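Local coordinates for protein Uly1 (Catenovulum maritimum, PDB 7DRQ) that probably cleaves ulvan, a cell-wall polysaccharide of green algae, as a calcium-binding lyase of polysaccharide lyase family 24 with a beta-propeller fold, at residues I8-Q13 against M62-G67; A14-G19 against D468-Y473; S443-I448 against L461-A466. All coordinates share one frame; numbering follows the deposited sequence.

Contact 1 (I8-Q13 against M62-G67); sequences IKVTDQ and MTWYRG
Thr-11 and Trp-64 meet tip to tip: the methyl CG2 of Thr-11 stands over one face of the indole, 3.7 Å from the centroid of the six-membered ring and 9° off its normal, a CH-pi contact. With CG between the backbone N and the carbonyl carbon (chi1 49°), Trp-64 sends its indole toward strand 8-11. Thr-11 OG1 lies 3.3 Å from Trp-64 CH2 and accepts a bond from Gln-13 N, an ST turn that fixes the rotation of the threonine. Gly-67 N donates to Gln-13 O at 2.7 Å and 171°, and the same oxygen lies at the indole edge, 3.6 Å from Trp-64 CZ3. Gln-13 and Arg-66 lie side by side, Gln-13 OE1 3.8 Å from Arg-66 CD, while Arg-66 NE and NH1 form salt bridges with Asp-71 and Glu-90. Val-10 CG2 touches SE of the selenomethionine Met-62 at 3.8 Å. An alanine in place of Trp-64 would probably open a gap under the Thr-11 methyl and leave Thr-77 OG1 without the NE1 donor. Strands 8-11 and 62-65 pass 9.6 Å apart, unpaired: strand 3-15 pairs with strand 469-478, while Trp-64 also packs on Met-75 of strand 73-80 and Tyr-459 of strand 455-462.

Contact 2 (A14-G19 against D468-Y473); sequences ALFFDG and DKRTTY
The guanidinium of Arg-470 lies flat on the Phe-16 ring, centres 3.9 Å apart and planes at 25°, a stacked cation-pi pair. The overlap is offset: Phe-16 CD2 sits under the centre of the guanidinium, 3.4 Å from Arg-470 CZ, whereas Arg-470 NH1 lies over the ring toward its rim. CG of Arg-470 lies 3.5 Å from Phe-16 CB, and the bend at chi2 (-88°) turns CD aside, which lets the guanidinium fold over the ring. Arg-470 NE is held by Gly-467 O.

In the backbone, Ala-14 and Arg-470 form an antiparallel hydrogen-bonded pair, Ala-14 N to Arg-470 O 2.9 Å and Arg-470 N to Ala-14 O 2.8 Å. The N-terminal strand 3-15 is thereby joined as an outermost strand to the C-terminal strand 469-478, the "Velcro" closure of a beta-propeller. Leu-15 and Lys-469 follow as a non-hydrogen-bonded pair; at Phe-16 the geometry departs from this, N donating to Asp-468 O at 3.2 Å from 62° out of the carbonyl plane.

Asp-18 and Asp-468 lie side by side, pointing the same way. One water donates to both Asp-18 OD1 and Asp-468 OD2, which also accept from Tyr-38 N and Ile-69 N respectively; this bridging probably eases repulsion between the like charges. Asp-468 OD1 offers its syn lone pair to Lys-469 NZ, a salt bridge of 2.9 Å.

Contact 3 (S443-I448 against L461-A466); sequences SFQKGI and LEKGGA
The beta hairpin of strands 444-452 and 455-462, part of the propeller sheet that carries both chain ends, brings Phe-444 and Gln-445 against Leu-461 and Glu-462 at its open end. Phe-444 and Glu-462 make an antiparallel non-hydrogen-bonded pair, with CA atoms only 4.2 Å apart and side chains that diverge. Two nearly straight backbone bonds flank it, Lys-463 N to Ser-443 O at 2.8 Å and Gln-445 N to Leu-461 O at 2.7 Å; past the corner at Gln-445, Leu-461 N donates to Lys-446 O at 2.8 Å, with an N-H...O angle of 172°. The Phe-444 ring turns its edge to the Leu-461 carbonyl, whose oxygen lies 3.7 Å from Phe-444 CD1.

The side chain of Gln-445 meets both Leu-461 and Lys-463. CG stands anti to the backbone N (chi1 -179°) and the rest is extended, lying alongside Leu-461, where Gln-445 CD meets Leu-461 CD2 at 4.1 Å. It crosses Lys-463 at about a right angle, with OE1 near Lys-463 CG. Gln-445 OE1 then accepts from two waters, one at 2.7 Å that also donates to Glu-462 O and accepts from Gly-465 N, the other taking the N-H of Gly-464. Gly-464 has backbone angles of left-handed helical type, where a side chain's CB would collide with the carbonyl oxygen of Lys-463.

A third water links Ser-443 N to Glu-462 OE2, which also accepts directly from Gln-442 NE2, and Lys-446 NZ bonds directly to Pro-48 O and His-49 ND1. Gln-445 OE1 and the N-H groups of Gly-464 and Gly-465, by contrast, meet by way of water, so this loop is likely held by a hydrated network, while the strand ends are fixed by direct backbone bonds.

From the N terminus, strand 3-15 enters contact 1 first, and the chain returns at 62-67 to close a loop of 48 residues. Contact 2 opens at 14-19, within that loop, and closes at 468-473, so contacts 1 and 2 cross and contact 2 spans nearly the whole chain. Contact 3 is a local hairpin that opens and closes inside this span. Probable backbone hydrogen bonds, Leu-15 N to Tyr-65 O and Glu-462 N to Thr-471 O, connect contact 1 to 2 and 2 to 3. Contact 1 therefore ties the closing sheet to the neighbouring sheet of strand 59-65, while contacts 2 and 3 join the two outer strand pairs of the closing sheet.

Contact 1 (I8-Q13 against M62-G67)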
ATOM      1  N   ILE A   8       1.054  17.491  14.512  1.00 16.21           N
ATOM      2  CA  ILE A   8       0.543  16.736  15.650  1.00 14.10           C
ATOM      3  C   ILE A   8       1.477  15.568  15.920  1.00 13.65           C
ATOM      4  O   ILE A   8       1.731  14.756  15.028  1.00 16.11           O
ATOM      5  CB  ILE A   8      -0.884  16.214  15.380  1.00 18.78           C
ATOM      6  CG1 ILE A   8      -1.822  17.366  15.032  1.00 21.89           C
ATOM      7  CG2 ILE A   8      -1.413  15.421  16.568  1.00 23.27           C
ATOM      8  CD1 ILE A   8      -2.396  17.251  13.637  1.00 17.90           C
ATOM      9  N   LYS A   9       1.954  15.444  17.150  1.00 16.11           N
ATOM     10  CA  LYS A   9       2.749  14.269  17.476  1.00 13.39           C
ATOM     11  C   LYS A   9       1.819  13.079  17.659  1.00 14.33           C
ATOM     12  O   LYS A   9       0.776  13.178  18.312  1.00 14.63           O
ATOM     13  CB  LYS A   9       3.598  14.496  18.730  1.00 17.10           C
ATOM     14  CG  LYS A   9       4.403  13.274  19.131  1.00 16.04           C
ATOM     15  CD  LYS A   9       5.542  13.646  20.082  1.00 23.36           C
ATOM     16  CE  LYS A   9       5.103  13.627  21.531  1.00 29.30           C
ATOM     17  NZ  LYS A   9       6.253  13.950  22.451  1.00 27.42           N
ATOM     18  N   VAL A  10       2.162  11.962  17.034  1.00 11.84           N
ATOM     19  CA  VAL A  10       1.349  10.768  17.189  1.00 13.52           C
ATOM     20  C   VAL A  10       1.864   9.902  18.322  1.00 14.89           C
ATOM     21  O   VAL A  10       1.102   9.510  19.210  1.00 14.99           O
ATOM     22  CB  VAL A  10       1.296   9.995  15.862  1.00 13.00           C
ATOM     23  CG1 VAL A  10       0.468   8.705  16.028  1.00 11.87           C
ATOM     24  CG2 VAL A  10       0.708  10.886  14.777  1.00 13.36           C
ATOM     25  N   THR A  11       3.157   9.580  18.304  1.00 13.06           N
ATOM     26  CA  THR A  11       3.727   8.754  19.357  1.00 13.57           C
ATOM     27  C   THR A  11       5.232   8.948  19.370  1.00 13.02           C
ATOM     28  O   THR A  11       5.832   9.382  18.383  1.00 13.66           O
ATOM     29  CB  THR A  11       3.376   7.268  19.165  1.00 12.23           C
ATOM     30  OG1 THR A  11       3.891   6.496  20.256  1.00 15.77           O
ATOM     31  CG2 THR A  11       3.978   6.735  17.872  1.00  9.71           C
ATOM     32  N   ASP A  12       5.827   8.649  20.524  1.00 14.20           N
ATOM     33  CA  ASP A  12       7.266   8.523  20.667  1.00 16.51           C
ATOM     34  C   ASP A  12       7.691   7.069  20.746  1.00 15.67           C
ATOM     35  O   ASP A  12       8.860   6.784  21.039  1.00 14.30           O
ATOM     36  CB  ASP A  12       7.748   9.251  21.922  1.00 18.23           C
ATOM     37  CG  ASP A  12       7.676  10.752  21.793  1.00 26.51           C
ATOM     38  OD1 ASP A  12       8.104  11.286  20.746  1.00 22.92           O
ATOM     39  OD2 ASP A  12       7.183  11.399  22.743  1.00 29.72           O
ATOM     40  N   GLN A  13       6.764   6.138  20.496  1.00 17.07           N
ATOM     41  CA  GLN A  13       7.028   4.719  20.693  1.00 15.97           C
ATOM     42  C   GLN A  13       6.750   3.898  19.439  1.00 12.67           C
ATOM     43  O   GLN A  13       6.428   2.714  19.541  1.00 12.10           O
ATOM     44  CB  GLN A  13       6.201   4.176  21.855  1.00 17.21           C
ATOM     45  CG  GLN A  13       6.377   4.916  23.157  1.00 28.46           C
ATOM     46  CD  GLN A  13       6.352   3.975  24.342  1.00 33.30           C
ATOM     47  OE1 GLN A  13       5.481   3.110  24.436  1.00 26.56           O
ATOM     48  NE2 GLN A  13       7.317   4.129  25.249  1.00 37.43           N
HETATM   49  N   MSE A  62      -4.876   6.420  12.064  1.00 10.27           N
HETATM   50  CA  MSE A  62      -3.500   6.046  11.745  1.00  9.22           C
HETATM   51  C   MSE A  62      -3.095   4.774  12.471  1.00  9.88           C
HETATM   52  O   MSE A  62      -3.332   4.637  13.669  1.00 11.83           O
HETATM   53  CB  MSE A  62      -2.544   7.182  12.105  1.00  9.76           C
HETATM   54  CG  MSE A  62      -2.790   8.437  11.304  1.00  9.80           C
HETATM   55 SE   MSE A  62      -1.754   9.924  12.081  0.87 14.21          SE
HETATM   56  CE  MSE A  62      -2.986  10.527  13.455  1.00 10.91           C
ATOM     57  N   THR A  63      -2.479   3.845  11.745  1.00 10.78           N
ATOM     58  CA  THR A  63      -2.015   2.595  12.323  1.00 12.81           C
ATOM     59  C   THR A  63      -0.499   2.612  12.462  1.00  9.65           C
ATOM     60  O   THR A  63       0.203   3.348  11.771  1.00 11.20           O
ATOM     61  CB  THR A  63      -2.427   1.392  11.474  1.00 11.40           C
ATOM     62  OG1 THR A  63      -1.743   1.439  10.217  1.00 12.52           O
ATOM     63  CG2 THR A  63      -3.944   1.380  11.236  1.00 10.79           C
ATOM     64  N   TRP A  64      -0.006   1.760  13.355  1.00 12.04           N
ATOM     65  CA  TRP A  64       1.418   1.605  13.609  1.00 11.76           C
ATOM     66  C   TRP A  64       1.605   0.421  14.544  1.00  9.51           C
ATOM     67  O   TRP A  64       0.704   0.083  15.316  1.00 11.98           O
ATOM     68  CB  TRP A  64       2.031   2.883  14.218  1.00  9.39           C
ATOM     69  CG  TRP A  64       1.275   3.480  15.401  1.00  8.93           C
ATOM     70  CD1 TRP A  64       0.067   4.127  15.366  1.00 11.32           C
ATOM     71  CD2 TRP A  64       1.704   3.521  16.767  1.00 13.25           C
ATOM     72  NE1 TRP A  64      -0.281   4.558  16.630  1.00 12.47           N
ATOM     73  CE2 TRP A  64       0.701   4.193  17.506  1.00 12.97           C
ATOM     74  CE3 TRP A  64       2.834   3.050  17.444  1.00 12.70           C
ATOM     75  CZ2 TRP A  64       0.793   4.390  18.877  1.00 11.24           C
ATOM     76  CZ3 TRP A  64       2.926   3.258  18.807  1.00 12.37           C
ATOM     77  CH2 TRP A  64       1.917   3.925  19.510  1.00 11.69           C
ATOM     78  N   TYR A  65       2.766  -0.216  14.447  1.00 10.57           N
ATOM     79  CA  TYR A  65       3.238  -1.121  15.487  1.00 11.23           C
ATOM     80  C   TYR A  65       4.000  -0.318  16.532  1.00 10.87           C
ATOM     81  O   TYR A  65       4.730   0.617  16.189  1.00 12.55           O
ATOM     82  CB  TYR A  65       4.171  -2.183  14.906  1.00 11.60           C
ATOM     83  CG  TYR A  65       3.513  -3.178  13.996  1.00 13.48           C
ATOM     84  CD1 TYR A  65       2.795  -4.255  14.514  1.00 12.58           C
ATOM     85  CD2 TYR A  65       3.627  -3.058  12.613  1.00 10.70           C
ATOM     86  CE1 TYR A  65       2.199  -5.175  13.676  1.00 11.44           C
ATOM     87  CE2 TYR A  65       3.031  -3.973  11.773  1.00 11.19           C
ATOM     88  CZ  TYR A  65       2.329  -5.028  12.309  1.00 10.73           C
ATOM     89  OH  TYR A  65       1.753  -5.925  11.450  1.00 11.85           O
ATOM     90  N   ARG A  66       3.854  -0.703  17.800  1.00 12.15           N
ATOM     91  CA  ARG A  66       4.519  -0.031  18.912  1.00 12.89           C
ATOM     92  C   ARG A  66       5.822  -0.740  19.283  1.00 15.90           C
ATOM     93  O   ARG A  66       5.881  -1.971  19.320  1.00 14.41           O
ATOM     94  CB  ARG A  66       3.590   0.023  20.129  1.00 14.81           C
ATOM     95  CG  ARG A  66       4.196   0.777  21.320  1.00 14.08           C
ATOM     96  CD  ARG A  66       3.201   0.868  22.473  1.00 18.50           C
ATOM     97  NE  ARG A  66       2.952  -0.464  23.009  1.00 17.18           N
ATOM     98  CZ  ARG A  66       1.923  -0.792  23.777  1.00 21.95           C
ATOM     99  NH1 ARG A  66       1.030   0.126  24.124  1.00 19.93           N
ATOM    100  NH2 ARG A  66       1.797  -2.046  24.192  1.00 20.54           N
ATOM    101  N   GLY A  67       6.879   0.046  19.562  1.00 13.64           N
ATOM    102  CA  GLY A  67       8.144  -0.534  19.966  1.00 16.55           C
ATOM    103  C   GLY A  67       8.220  -0.743  21.475  1.00 15.30           C
ATOM    104  O   GLY A  67       7.341  -0.318  22.225  1.00 15.80           O
TER
HETATM  105  O   HOH W   1       6.580   0.935  24.290  1.00 29.92           O

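Contact 2 (A14-G19 against D468-Y473)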
ATOM      1  N   ALA A  14       6.859   4.500  18.254  1.00 11.25           N
ATOM      2  CA  ALA A  14       6.645   3.747  17.019  1.00 13.09           C
ATOM      3  C   ALA A  14       7.778   2.754  16.792  1.00 14.11           C
ATOM      4  O   ALA A  14       8.958   3.084  16.954  1.00 14.35           O
ATOM      5  CB  ALA A  14       6.544   4.695  15.823  1.00 13.20           C
ATOM      6  N   LEU A  15       7.412   1.532  16.425  1.00 12.67           N
ATOM      7  CA  LEU A  15       8.402   0.473  16.245  1.00 15.48           C
ATOM      8  C   LEU A  15       9.318   0.764  15.060  1.00 15.80           C
ATOM      9  O   LEU A  15       8.871   1.182  13.990  1.00 13.91           O
ATOM     10  CB  LEU A  15       7.705  -0.872  16.057  1.00 11.50           C
ATOM     11  CG  LEU A  15       8.625  -2.066  15.742  1.00 12.97           C
ATOM     12  CD1 LEU A  15       9.570  -2.334  16.921  1.00 12.72           C
ATOM     13  CD2 LEU A  15       7.808  -3.318  15.410  1.00 14.77           C
ATOM     14  N   PHE A  16      10.614   0.528  15.258  1.00 13.01           N
ATOM     15  CA  PHE A  16      11.610   0.680  14.213  1.00 14.39           C
ATOM     16  C   PHE A  16      12.605  -0.466  14.318  1.00 13.99           C
ATOM     17  O   PHE A  16      12.950  -0.888  15.424  1.00 14.81           O
ATOM     18  CB  PHE A  16      12.329   2.023  14.341  1.00 13.15           C
ATOM     19  CG  PHE A  16      13.292   2.310  13.232  1.00 16.28           C
ATOM     20  CD1 PHE A  16      12.851   2.880  12.048  1.00 12.66           C
ATOM     21  CD2 PHE A  16      14.646   2.051  13.391  1.00 16.93           C
ATOM     22  CE1 PHE A  16      13.748   3.161  11.023  1.00 16.49           C
ATOM     23  CE2 PHE A  16      15.543   2.324  12.377  1.00 18.04           C
ATOM     24  CZ  PHE A  16      15.096   2.878  11.188  1.00 16.43           C
ATOM     25  N   PHE A  17      13.055  -0.966  13.174  1.00 13.09           N
ATOM     26  CA  PHE A  17      13.993  -2.085  13.143  1.00 14.52           C
ATOM     27  C   PHE A  17      15.407  -1.512  13.144  1.00 14.32           C
ATOM     28  O   PHE A  17      15.953  -1.162  12.095  1.00 18.19           O
ATOM     29  CB  PHE A  17      13.725  -2.970  11.933  1.00 12.29           C
ATOM     30  CG  PHE A  17      12.291  -3.401  11.814  1.00 13.84           C
ATOM     31  CD1 PHE A  17      11.565  -3.742  12.946  1.00 12.20           C
ATOM     32  CD2 PHE A  17      11.667  -3.471  10.576  1.00 12.49           C
ATOM     33  CE1 PHE A  17      10.235  -4.149  12.836  1.00 13.81           C
ATOM     34  CE2 PHE A  17      10.339  -3.882  10.463  1.00 11.12           C
ATOM     35  CZ  PHE A  17       9.628  -4.209  11.597  1.00 12.72           C
ATOM     36  N   ASP A  18      16.000  -1.417  14.329  1.00 14.78           N
ATOM     37  CA  ASP A  18      17.266  -0.717  14.520  1.00 17.53           C
ATOM     38  C   ASP A  18      18.487  -1.605  14.307  1.00 19.92           C
ATOM     39  O   ASP A  18      19.613  -1.157  14.565  1.00 17.90           O
ATOM     40  CB  ASP A  18      17.312  -0.097  15.917  1.00 19.79           C
ATOM     41  CG  ASP A  18      17.359  -1.132  17.022  1.00 20.22           C
ATOM     42  OD1 ASP A  18      16.716  -2.204  16.902  1.00 17.16           O
ATOM     43  OD2 ASP A  18      18.049  -0.868  18.025  1.00 20.59           O
ATOM     44  N   GLY A  19      18.293  -2.837  13.849  1.00 15.67           N
ATOM     45  CA  GLY A  19      19.397  -3.752  13.604  1.00 15.31           C
ATOM     46  C   GLY A  19      19.915  -3.695  12.183  1.00 15.31           C
ATOM     47  O   GLY A  19      19.952  -2.616  11.583  1.00 19.19           O
ATOM     48  N   ASP A 468      14.760   1.133  18.908  1.00 18.08           N
ATOM     49  CA  ASP A 468      13.604   0.526  18.256  1.00 17.71           C
ATOM     50  C   ASP A 468      12.289   1.219  18.609  1.00 15.30           C
ATOM     51  O   ASP A 468      11.213   0.649  18.380  1.00 15.17           O
ATOM     52  CB  ASP A 468      13.551  -0.969  18.587  1.00 15.00           C
ATOM     53  CG  ASP A 468      13.519  -1.245  20.083  1.00 17.24           C
ATOM     54  OD1 ASP A 468      13.369  -0.293  20.869  1.00 18.28           O
ATOM     55  OD2 ASP A 468      13.627  -2.427  20.477  1.00 17.18           O
ATOM     56  N   LYS A 469      12.357   2.434  19.153  1.00 15.42           N
ATOM     57  CA  LYS A 469      11.191   3.263  19.443  1.00 17.73           C
ATOM     58  C   LYS A 469      11.455   4.662  18.909  1.00 20.69           C
ATOM     59  O   LYS A 469      12.399   5.330  19.346  1.00 17.56           O
ATOM     60  CB  LYS A 469      10.895   3.317  20.945  1.00 17.60           C
ATOM     61  CG  LYS A 469      10.399   1.995  21.524  1.00 17.21           C
ATOM     62  CD  LYS A 469      10.367   2.038  23.053  1.00 20.61           C
ATOM     63  CE  LYS A 469      11.776   1.978  23.646  1.00 27.30           C
ATOM     64  NZ  LYS A 469      12.453   0.657  23.398  1.00 25.46           N
ATOM     65  N   ARG A 470      10.621   5.113  17.978  1.00 14.03           N
ATOM     66  CA  ARG A 470      10.847   6.389  17.310  1.00 15.01           C
ATOM     67  C   ARG A 470       9.583   7.230  17.360  1.00 15.32           C
ATOM     68  O   ARG A 470       8.511   6.772  17.772  1.00 13.65           O
ATOM     69  CB  ARG A 470      11.284   6.186  15.854  1.00 15.91           C
ATOM     70  CG  ARG A 470      12.439   5.218  15.681  1.00 23.24           C
ATOM     71  CD  ARG A 470      13.764   5.920  15.801  1.00 21.29           C
ATOM     72  NE  ARG A 470      14.902   5.004  15.864  1.00 21.79           N
ATOM     73  CZ  ARG A 470      15.809   4.862  14.900  1.00 22.30           C
ATOM     74  NH1 ARG A 470      15.713   5.565  13.776  1.00 21.99           N
ATOM     75  NH2 ARG A 470      16.824   4.028  15.068  1.00 19.12           N
ATOM     76  N   THR A 471       9.707   8.469  16.893  1.00 14.66           N
ATOM     77  CA  THR A 471       8.641   9.456  17.002  1.00 12.29           C
ATOM     78  C   THR A 471       8.026   9.705  15.632  1.00 11.92           C
ATOM     79  O   THR A 471       8.748   9.928  14.655  1.00 12.46           O
ATOM     80  CB  THR A 471       9.171  10.767  17.592  1.00 12.86           C
ATOM     81  OG1 THR A 471       9.620  10.528  18.934  1.00 14.67           O
ATOM     82  CG2 THR A 471       8.072  11.823  17.621  1.00 13.26           C
ATOM     83  N   THR A 472       6.694   9.675  15.566  1.00 12.70           N
ATOM     84  CA  THR A 472       5.973   9.975  14.343  1.00  8.82           C
ATOM     85  C   THR A 472       5.083  11.189  14.548  1.00  9.50           C
ATOM     86  O   THR A 472       4.643  11.488  15.663  1.00 12.75           O
ATOM     87  CB  THR A 472       5.104   8.792  13.870  1.00 10.62           C
ATOM     88  OG1 THR A 472       4.221   8.431  14.927  1.00 12.65           O
ATOM     89  CG2 THR A 472       5.976   7.603  13.526  1.00 12.47           C
ATOM     90  N   TYR A 473       4.813  11.871  13.440  1.00 11.10           N
ATOM     91  CA  TYR A 473       4.013  13.078  13.414  1.00 10.65           C
ATOM     92  C   TYR A 473       2.983  12.967  12.307  1.00 10.52           C
ATOM     93  O   TYR A 473       3.171  12.244  11.327  1.00 12.86           O
ATOM     94  CB  TYR A 473       4.868  14.321  13.151  1.00 11.60           C
ATOM     95  CG  TYR A 473       5.582  14.796  14.384  1.00 12.00           C
ATOM     96  CD1 TYR A 473       6.805  14.262  14.744  1.00 16.46           C
ATOM     97  CD2 TYR A 473       5.013  15.760  15.203  1.00 14.60           C
ATOM     98  CE1 TYR A 473       7.459  14.688  15.890  1.00 15.83           C
ATOM     99  CE2 TYR A 473       5.656  16.190  16.346  1.00 16.56           C
ATOM    100  CZ  TYR A 473       6.873  15.649  16.683  1.00 17.89           C
ATOM    101  OH  TYR A 473       7.517  16.081  17.827  1.00 21.97           O
TER
HETATM  102  O   HOH W   2      15.743  -3.684  19.268  1.00 24.21           O

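Contact 3 (S443-I448 against L461-A466)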
ATOM      1  N   SER A 443      13.099  17.555  10.827  1.00 13.35           N
ATOM      2  CA  SER A 443      13.597  16.686   9.769  1.00 15.44           C
ATOM      3  C   SER A 443      12.949  15.320   9.900  1.00 16.33           C
ATOM      4  O   SER A 443      12.882  14.758  11.002  1.00 14.28           O
ATOM      5  CB  SER A 443      15.117  16.552   9.827  1.00 23.10           C
ATOM      6  OG  SER A 443      15.724  17.645   9.158  1.00 27.17           O
ATOM      7  N   PHE A 444      12.482  14.788   8.775  1.00 14.26           N
ATOM      8  CA  PHE A 444      11.800  13.506   8.747  1.00 10.89           C
ATOM      9  C   PHE A 444      12.560  12.533   7.853  1.00 14.16           C
ATOM     10  O   PHE A 444      13.244  12.928   6.903  1.00 14.55           O
ATOM     11  CB  PHE A 444      10.345  13.682   8.272  1.00 12.09           C
ATOM     12  CG  PHE A 444       9.571  14.673   9.106  1.00  9.52           C
ATOM     13  CD1 PHE A 444       9.060  14.302  10.334  1.00 11.12           C
ATOM     14  CD2 PHE A 444       9.406  15.983   8.682  1.00 12.59           C
ATOM     15  CE1 PHE A 444       8.360  15.221  11.125  1.00 12.27           C
ATOM     16  CE2 PHE A 444       8.713  16.908   9.458  1.00 11.94           C
ATOM     17  CZ  PHE A 444       8.186  16.521  10.680  1.00 12.44           C
ATOM     18  N   GLN A 445      12.425  11.252   8.191  1.00 11.82           N
ATOM     19  CA  GLN A 445      13.140  10.135   7.595  1.00 12.11           C
ATOM     20  C   GLN A 445      12.307   9.394   6.559  1.00 13.63           C
ATOM     21  O   GLN A 445      12.864   8.759   5.647  1.00 13.76           O
ATOM     22  CB  GLN A 445      13.535   9.172   8.721  1.00 15.22           C
ATOM     23  CG  GLN A 445      14.317   7.954   8.344  1.00 19.13           C
ATOM     24  CD  GLN A 445      15.008   7.371   9.562  1.00 20.14           C
ATOM     25  OE1 GLN A 445      15.372   8.102  10.485  1.00 22.42           O
ATOM     26  NE2 GLN A 445      15.178   6.054   9.582  1.00 20.33           N
ATOM     27  N   LYS A 446      10.988   9.478   6.684  1.00 10.49           N
ATOM     28  CA  LYS A 446      10.047   8.704   5.883  1.00 12.43           C
ATOM     29  C   LYS A 446       8.672   9.319   6.062  1.00 11.31           C
ATOM     30  O   LYS A 446       8.340   9.792   7.144  1.00  9.77           O
ATOM     31  CB  LYS A 446      10.045   7.234   6.327  1.00 13.89           C
ATOM     32  CG  LYS A 446       9.192   6.298   5.483  1.00 12.81           C
ATOM     33  CD  LYS A 446       9.114   4.913   6.144  1.00 11.58           C
ATOM     34  CE  LYS A 446       8.663   3.839   5.155  1.00 14.33           C
ATOM     35  NZ  LYS A 446       7.284   4.081   4.629  1.00 11.85           N
ATOM     36  N   GLY A 447       7.865   9.297   5.015  1.00 13.39           N
ATOM     37  CA  GLY A 447       6.487   9.740   5.164  1.00 11.02           C
ATOM     38  C   GLY A 447       5.583   8.983   4.225  1.00 12.43           C
ATOM     39  O   GLY A 447       6.019   8.509   3.171  1.00 14.04           O
ATOM     40  N   ILE A 448       4.318   8.835   4.625  1.00  8.44           N
ATOM     41  CA  ILE A 448       3.291   8.363   3.704  1.00  9.53           C
ATOM     42  C   ILE A 448       2.215   9.429   3.568  1.00 12.27           C
ATOM     43  O   ILE A 448       1.879  10.146   4.518  1.00 12.23           O
ATOM     44  CB  ILE A 448       2.667   7.007   4.107  1.00 14.77           C
ATOM     45  CG1 ILE A 448       1.974   7.091   5.454  1.00 16.90           C
ATOM     46  CG2 ILE A 448       3.715   5.883   4.066  1.00 13.95           C
ATOM     47  CD1 ILE A 448       1.306   5.758   5.859  1.00 16.47           C
ATOM     48  N   LEU A 461       7.803   9.910   9.899  1.00  9.84           N
ATOM     49  CA  LEU A 461       8.766   9.419  10.883  1.00  8.15           C
ATOM     50  C   LEU A 461       9.857  10.472  11.081  1.00 11.53           C
ATOM     51  O   LEU A 461      10.519  10.870  10.116  1.00 13.53           O
ATOM     52  CB  LEU A 461       9.389   8.102  10.421  1.00 10.71           C
ATOM     53  CG  LEU A 461      10.553   7.532  11.243  1.00 11.13           C
ATOM     54  CD1 LEU A 461      10.080   7.079  12.592  1.00 11.82           C
ATOM     55  CD2 LEU A 461      11.189   6.356  10.496  1.00 12.03           C
ATOM     56  N   GLU A 462      10.049  10.916  12.320  1.00 10.64           N
ATOM     57  CA  GLU A 462      11.056  11.946  12.571  1.00 11.65           C
ATOM     58  C   GLU A 462      12.456  11.360  12.464  1.00 14.36           C
ATOM     59  O   GLU A 462      12.723  10.252  12.935  1.00 15.70           O
ATOM     60  CB  GLU A 462      10.855  12.585  13.948  1.00 15.09           C
ATOM     61  CG  GLU A 462      11.866  13.716  14.265  1.00 14.41           C
ATOM     62  CD  GLU A 462      11.449  14.547  15.486  1.00 17.66           C
ATOM     63  OE1 GLU A 462      11.035  13.952  16.505  1.00 18.41           O
ATOM     64  OE2 GLU A 462      11.520  15.800  15.422  1.00 20.09           O
ATOM     65  N   LYS A 463      13.352  12.119  11.837  1.00 12.98           N
ATOM     66  CA  LYS A 463      14.722  11.695  11.628  1.00 14.32           C
ATOM     67  C   LYS A 463      15.530  11.808  12.916  1.00 15.45           C
ATOM     68  O   LYS A 463      15.204  12.574  13.825  1.00 16.74           O
ATOM     69  CB  LYS A 463      15.386  12.537  10.545  1.00 21.64           C
ATOM     70  CG  LYS A 463      16.364  11.748   9.697  1.00 25.36           C
ATOM     71  CD  LYS A 463      16.641  12.457   8.389  1.00 29.44           C
ATOM     72  CE  LYS A 463      17.852  13.356   8.524  1.00 34.64           C
ATOM     73  NZ  LYS A 463      19.121  12.593   8.372  1.00 38.73           N
ATOM     74  N   GLY A 464      16.596  11.022  12.985  1.00 17.84           N
ATOM     75  CA  GLY A 464      17.536  11.130  14.081  1.00 20.23           C
ATOM     76  C   GLY A 464      17.204  10.301  15.296  1.00 22.46           C
ATOM     77  O   GLY A 464      17.918  10.395  16.304  1.00 23.40           O
ATOM     78  N   GLY A 465      16.148   9.500  15.248  1.00 19.08           N
ATOM     79  CA  GLY A 465      15.825   8.645  16.373  1.00 21.05           C
ATOM     80  C   GLY A 465      16.912   7.616  16.635  1.00 25.81           C
ATOM     81  O   GLY A 465      17.820   7.379  15.836  1.00 24.62           O
ATOM     82  N   ALA A 466      16.811   6.992  17.805  1.00 24.52           N
ATOM     83  CA  ALA A 466      17.717   5.922  18.185  1.00 25.92           C
ATOM     84  C   ALA A 466      16.916   4.743  18.721  1.00 22.21           C
ATOM     85  O   ALA A 466      15.817   4.908  19.264  1.00 22.34           O
ATOM     86  CB  ALA A 466      18.737   6.395  19.234  1.00 25.81           C
TER
HETATM   87  O   HOH W   3      13.398  17.086  13.787  1.00 21.32           O
HETATM   88  O   HOH W   4      14.637   8.243  13.047  1.00 21.63           O
HETATM   89  O   HOH W   5      17.696   9.122  11.579  1.00 24.18           O